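Local coordinates for protein NAD-dependent aldehyde dehydrogenase (Burkholderia multivorans, PDB 5UJU) that probably oxidises aldehydes to carboxylic acids with NAD as cofactor, as a member of the aldehyde dehydrogenase family, at residues I339-C351 with E396-A408. Numbering follows the deposited sequence.
With NA (sodium ion), chain C.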
loop_
_atom_site.group_PDB
_atom_site.type_symbol
_atom_site.label_atom_id
_atom_site.label_comp_id
_atom_site.label_asym_id
_atom_site.label_seq_id
_atom_site.Cartn_x
_atom_site.Cartn_y
_atom_site.Cartn_z
ATOM N N ILE A 339 20.322 -8.262 29.059
ATOM C CA ILE A 339 19.202 -9.161 28.804
ATOM C C ILE A 339 18.216 -9.118 29.962
ATOM O O ILE A 339 16.992 -9.112 29.761
ATOM C CB ILE A 339 19.720 -10.590 28.556
ATOM C CG1 ILE A 339 20.401 -10.669 27.187
ATOM C CG2 ILE A 339 18.592 -11.610 28.712
ATOM C CD1 ILE A 339 21.138 -11.980 26.955
ATOM N N ALA A 340 18.731 -9.066 31.193
ATOM C CA ALA A 340 17.870 -9.039 32.372
ATOM C C ALA A 340 16.975 -7.799 32.391
ATOM O O ALA A 340 15.786 -7.886 32.719
ATOM C CB ALA A 340 18.721 -9.081 33.633
ATOM N N PHE A 341 17.546 -6.623 32.104
ATOM C CA PHE A 341 16.724 -5.419 31.996
ATOM C C PHE A 341 15.646 -5.600 30.944
ATOM O O PHE A 341 14.506 -5.150 31.123
ATOM C CB PHE A 341 17.586 -4.209 31.630
ATOM C CG PHE A 341 18.034 -3.399 32.799
ATOM C CD1 PHE A 341 17.114 -2.694 33.562
ATOM C CD2 PHE A 341 19.387 -3.315 33.122
ATOM C CE1 PHE A 341 17.529 -1.941 34.649
ATOM C CE2 PHE A 341 19.815 -2.560 34.206
ATOM C CZ PHE A 341 18.884 -1.873 34.973
ATOM N N SER A 342 15.996 -6.240 29.824
ATOM C CA SER A 342 15.046 -6.420 28.730
ATOM C C SER A 342 13.895 -7.317 29.137
ATOM O O SER A 342 12.768 -7.140 28.654
ATOM C CB SER A 342 15.757 -6.995 27.507
ATOM O OG SER A 342 16.863 -6.183 27.177
ATOM N N LEU A 343 14.165 -8.289 30.007
ATOM C CA LEU A 343 13.124 -9.174 30.505
ATOM C C LEU A 343 12.270 -8.507 31.579
ATOM O O LEU A 343 11.089 -8.838 31.714
ATOM C CB LEU A 343 13.750 -10.458 31.059
ATOM C CG LEU A 343 14.410 -11.403 30.061
ATOM C CD1 LEU A 343 15.199 -12.491 30.814
ATOM C CD2 LEU A 343 13.370 -12.017 29.131
ATOM N N ALA A 344 12.848 -7.583 32.345
ATOM C CA ALA A 344 12.196 -6.989 33.507
ATOM C C ALA A 344 11.343 -5.764 33.179
ATOM O O ALA A 344 10.343 -5.512 33.866
ATOM C CB ALA A 344 13.259 -6.604 34.539
ATOM N N LEU A 345 11.718 -5.006 32.150
ATOM C CA LEU A 345 11.038 -3.778 31.757
ATOM C C LEU A 345 9.543 -4.004 31.576
ATOM O O LEU A 345 9.122 -4.757 30.693
ATOM C CB LEU A 345 11.648 -3.278 30.449
ATOM C CG LEU A 345 12.656 -2.139 30.453
ATOM C CD1 LEU A 345 13.006 -1.843 29.011
ATOM C CD2 LEU A 345 12.080 -0.907 31.126
ATOM N N TYR A 346 8.740 -3.363 32.417
ATOM C CA TYR A 346 7.284 -3.473 32.321
ATOM C C TYR A 346 6.839 -4.942 32.368
ATOM O O TYR A 346 5.837 -5.329 31.764
ATOM C CB TYR A 346 6.783 -2.746 31.057
ATOM C CG TYR A 346 5.268 -2.623 30.886
ATOM C CD1 TYR A 346 4.408 -2.567 31.981
ATOM C CD2 TYR A 346 4.712 -2.573 29.613
ATOM C CE1 TYR A 346 3.018 -2.462 31.798
ATOM C CE2 TYR A 346 3.358 -2.474 29.425
ATOM C CZ TYR A 346 2.516 -2.420 30.511
ATOM O OH TYR A 346 1.169 -2.321 30.278
ATOM N N SER A 347 7.599 -5.780 33.086
ATOM C CA SER A 347 7.232 -7.182 33.308
ATOM C C SER A 347 7.007 -7.924 31.994
ATOM O O SER A 347 6.095 -8.746 31.871
ATOM C CB SER A 347 6.005 -7.317 34.216
ATOM O OG SER A 347 6.229 -6.743 35.495
ATOM N N GLY A 348 7.871 -7.653 31.017
ATOM C CA GLY A 348 7.817 -8.339 29.735
ATOM C C GLY A 348 6.575 -8.077 28.919
ATOM O O GLY A 348 6.306 -8.815 27.964
ATOM N N GLN A 349 5.813 -7.028 29.253
ATOM C CA GLN A 349 4.574 -6.697 28.569
ATOM C C GLN A 349 4.786 -5.730 27.403
ATOM O O GLN A 349 3.836 -5.059 26.974
ATOM C CB GLN A 349 3.554 -6.126 29.568
ATOM C CG GLN A 349 3.141 -7.135 30.661
ATOM C CD GLN A 349 2.363 -6.509 31.816
ATOM O OE1 GLN A 349 1.203 -6.854 32.045
ATOM N NE2 GLN A 349 3.010 -5.608 32.567
ATOM N N MET A 350 5.996 -5.660 26.872
ATOM C CA MET A 350 6.271 -4.884 25.675
ATOM C C MET A 350 6.251 -5.819 24.477
ATOM O O MET A 350 6.695 -6.969 24.571
ATOM C CB MET A 350 7.618 -4.178 25.778
ATOM C CG MET A 350 7.732 -3.382 27.030
ATOM S SD MET A 350 9.319 -2.577 27.151
ATOM C CE MET A 350 9.138 -1.309 25.884
ATOM N N CYS A 351 5.702 -5.338 23.360
ATOM C CA CYS A 351 5.647 -6.169 22.165
ATOM C C CYS A 351 7.042 -6.488 21.623
ATOM O O CYS A 351 7.187 -7.413 20.816
ATOM C CB CYS A 351 4.804 -5.486 21.085
ATOM S SG CYS A 351 5.365 -3.842 20.651
ATOM N N GLU A 396 9.687 0.696 39.953
ATOM C CA GLU A 396 9.771 1.633 38.844
ATOM C C GLU A 396 10.260 0.965 37.571
ATOM O O GLU A 396 10.050 1.507 36.479
ATOM C CB GLU A 396 10.664 2.807 39.228
ATOM C CG GLU A 396 10.132 3.595 40.435
ATOM C CD GLU A 396 8.642 3.998 40.308
ATOM O OE1 GLU A 396 8.176 4.298 39.188
ATOM O OE2 GLU A 396 7.944 4.057 41.345
ATOM N N LEU A 397 10.864 -0.218 37.680
ATOM C CA LEU A 397 11.329 -0.967 36.520
ATOM C C LEU A 397 10.255 -1.907 35.986
ATOM O O LEU A 397 9.968 -1.906 34.787
ATOM C CB LEU A 397 12.604 -1.757 36.886
ATOM C CG LEU A 397 13.104 -2.823 35.898
ATOM C CD1 LEU A 397 13.376 -2.246 34.543
ATOM C CD2 LEU A 397 14.381 -3.477 36.434
ATOM N N ILE A 398 9.641 -2.712 36.853
ATOM C CA ILE A 398 8.744 -3.748 36.354
ATOM C C ILE A 398 7.298 -3.274 36.220
ATOM O O ILE A 398 6.528 -3.894 35.474
ATOM C CB ILE A 398 8.827 -5.014 37.225
ATOM C CG1 ILE A 398 8.263 -4.761 38.621
ATOM C CG2 ILE A 398 10.302 -5.482 37.324
ATOM C CD1 ILE A 398 8.418 -5.956 39.565
ATOM N N GLY A 399 6.919 -2.189 36.890
ATOM C CA GLY A 399 5.546 -1.730 36.747
ATOM C C GLY A 399 4.580 -2.764 37.292
ATOM O O GLY A 399 4.923 -3.594 38.144
ATOM N N ALA A 400 3.366 -2.754 36.755
ATOM C CA ALA A 400 2.308 -3.620 37.243
ATOM C C ALA A 400 1.808 -4.512 36.118
ATOM O O ALA A 400 1.931 -4.187 34.936
ATOM C CB ALA A 400 1.139 -2.805 37.832
ATOM N N ILE A 401 1.234 -5.642 36.506
ATOM C CA ILE A 401 0.687 -6.608 35.556
ATOM C C ILE A 401 -0.685 -6.127 35.084
ATOM O O ILE A 401 -1.548 -5.781 35.899
ATOM C CB ILE A 401 0.603 -7.996 36.210
ATOM C CG1 ILE A 401 1.995 -8.484 36.640
ATOM C CG2 ILE A 401 -0.061 -8.973 35.299
ATOM C CD1 ILE A 401 2.923 -8.768 35.484
ATOM N N GLN A 402 -0.906 -6.134 33.763
ATOM C CA GLN A 402 -2.046 -5.393 33.219
ATOM C C GLN A 402 -3.387 -6.018 33.612
ATOM O O GLN A 402 -4.368 -5.300 33.835
ATOM C CB GLN A 402 -1.928 -5.289 31.693
ATOM C CG GLN A 402 -2.722 -4.117 31.068
ATOM C CD GLN A 402 -4.201 -4.420 30.851
ATOM O OE1 GLN A 402 -4.586 -5.559 30.594
ATOM N NE2 GLN A 402 -5.039 -3.388 30.959
ATOM N N ASN A 403 -3.460 -7.345 33.689
ATOM C CA ASN A 403 -4.731 -8.015 33.942
ATOM C C ASN A 403 -4.465 -9.376 34.565
ATOM O O ASN A 403 -3.337 -9.882 34.551
ATOM C CB ASN A 403 -5.553 -8.145 32.658
ATOM C CG ASN A 403 -4.807 -8.872 31.578
ATOM O OD1 ASN A 403 -4.685 -10.103 31.598
ATOM N ND2 ASN A 403 -4.277 -8.111 30.625
ATOM N N ASP A 404 -5.524 -9.968 35.123
ATOM C CA ASP A 404 -5.373 -11.243 35.810
ATOM C C ASP A 404 -5.110 -12.404 34.858
ATOM O O ASP A 404 -4.695 -13.473 35.323
ATOM C CB ASP A 404 -6.626 -11.539 36.631
ATOM C CG ASP A 404 -6.885 -10.496 37.693
ATOM O OD1 ASP A 404 -5.936 -10.161 38.438
ATOM O OD2 ASP A 404 -8.039 -10.015 37.782
ATOM N N GLY A 405 -5.280 -12.210 33.545
ATOM C CA GLY A 405 -4.969 -13.278 32.609
ATOM C C GLY A 405 -3.477 -13.508 32.465
ATOM O O GLY A 405 -3.040 -14.631 32.183
ATOM N N VAL A 406 -2.671 -12.466 32.692
ATOM C CA VAL A 406 -1.222 -12.636 32.666
ATOM C C VAL A 406 -0.780 -13.473 33.864
ATOM O O VAL A 406 0.092 -14.342 33.751
ATOM C CB VAL A 406 -0.521 -11.265 32.639
ATOM C CG1 VAL A 406 0.993 -11.429 32.781
ATOM C CG2 VAL A 406 -0.885 -10.493 31.379
ATOM N N THR A 407 -1.379 -13.218 35.029
ATOM C CA THR A 407 -1.092 -14.012 36.218
ATOM C C THR A 407 -1.384 -15.491 35.983
ATOM O O THR A 407 -0.629 -16.361 36.432
ATOM C CB THR A 407 -1.906 -13.482 37.397
ATOM O OG1 THR A 407 -1.464 -12.155 37.711
ATOM C CG2 THR A 407 -1.713 -14.368 38.612
ATOM N N ALA A 408 -2.491 -15.797 35.296
ATOM C CA ALA A 408 -2.817 -17.194 35.015
ATOM C C ALA A 408 -1.785 -17.834 34.094
ATOM O O ALA A 408 -1.415 -19.001 34.278
ATOM C CB ALA A 408 -4.210 -17.297 34.394
HETATM NA NA NA C . 7.282 -11.260 27.256
HETATM O O HOH W 1 4.734 -6.490 37.937
HETATM O O HOH W 2 4.808 -10.752 26.706
HETATM O O HOH W 3 7.042 -13.703 26.774
HETATM O O HOH W 4 8.266 -11.012 24.860
HETATM O O HOH W 5 9.713 -12.026 28.262
#
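Q349 reaches from the loop after helix 332-344 to A400 and Q402, in the loop joining helices 391-398 and 404-414, within the aldehyde dehydrogenase fold, where helix 332-344 packs I339 on strand 323-326. Q349 runs outward from CB, which lies over one face of the Y346 ring, 3.6 Å above its plane and offset toward the rim. With CG turned opposite the carbonyl carbon (chi1 -63°), the extended chain carries the amide to the facing loop. At CD it divides. OE1 accepts a hydrogen bond from Q402 N at 2.8 Å, on a lone pair, while NE2 gives one N-H to A400 O and the other to Y346 O. A400 O and Y346 O both lie within about 5° of the amide plane, and three bonds fix the amide's rotation. The Y346 hydroxyl is hydrogen-bonded to T145 O. Y346 N donates to L397 O in a nearly straight bond (170°), and L397 CD1 meets F341 CD1 at the ring edge and L345 CD2, both at 3.9 Å. G348 O binds the sodium ion together with G458. S347 OG donates to I398 O at 2.9 Å from above the carbonyl plane and accepts from a water that also donates to G399 O.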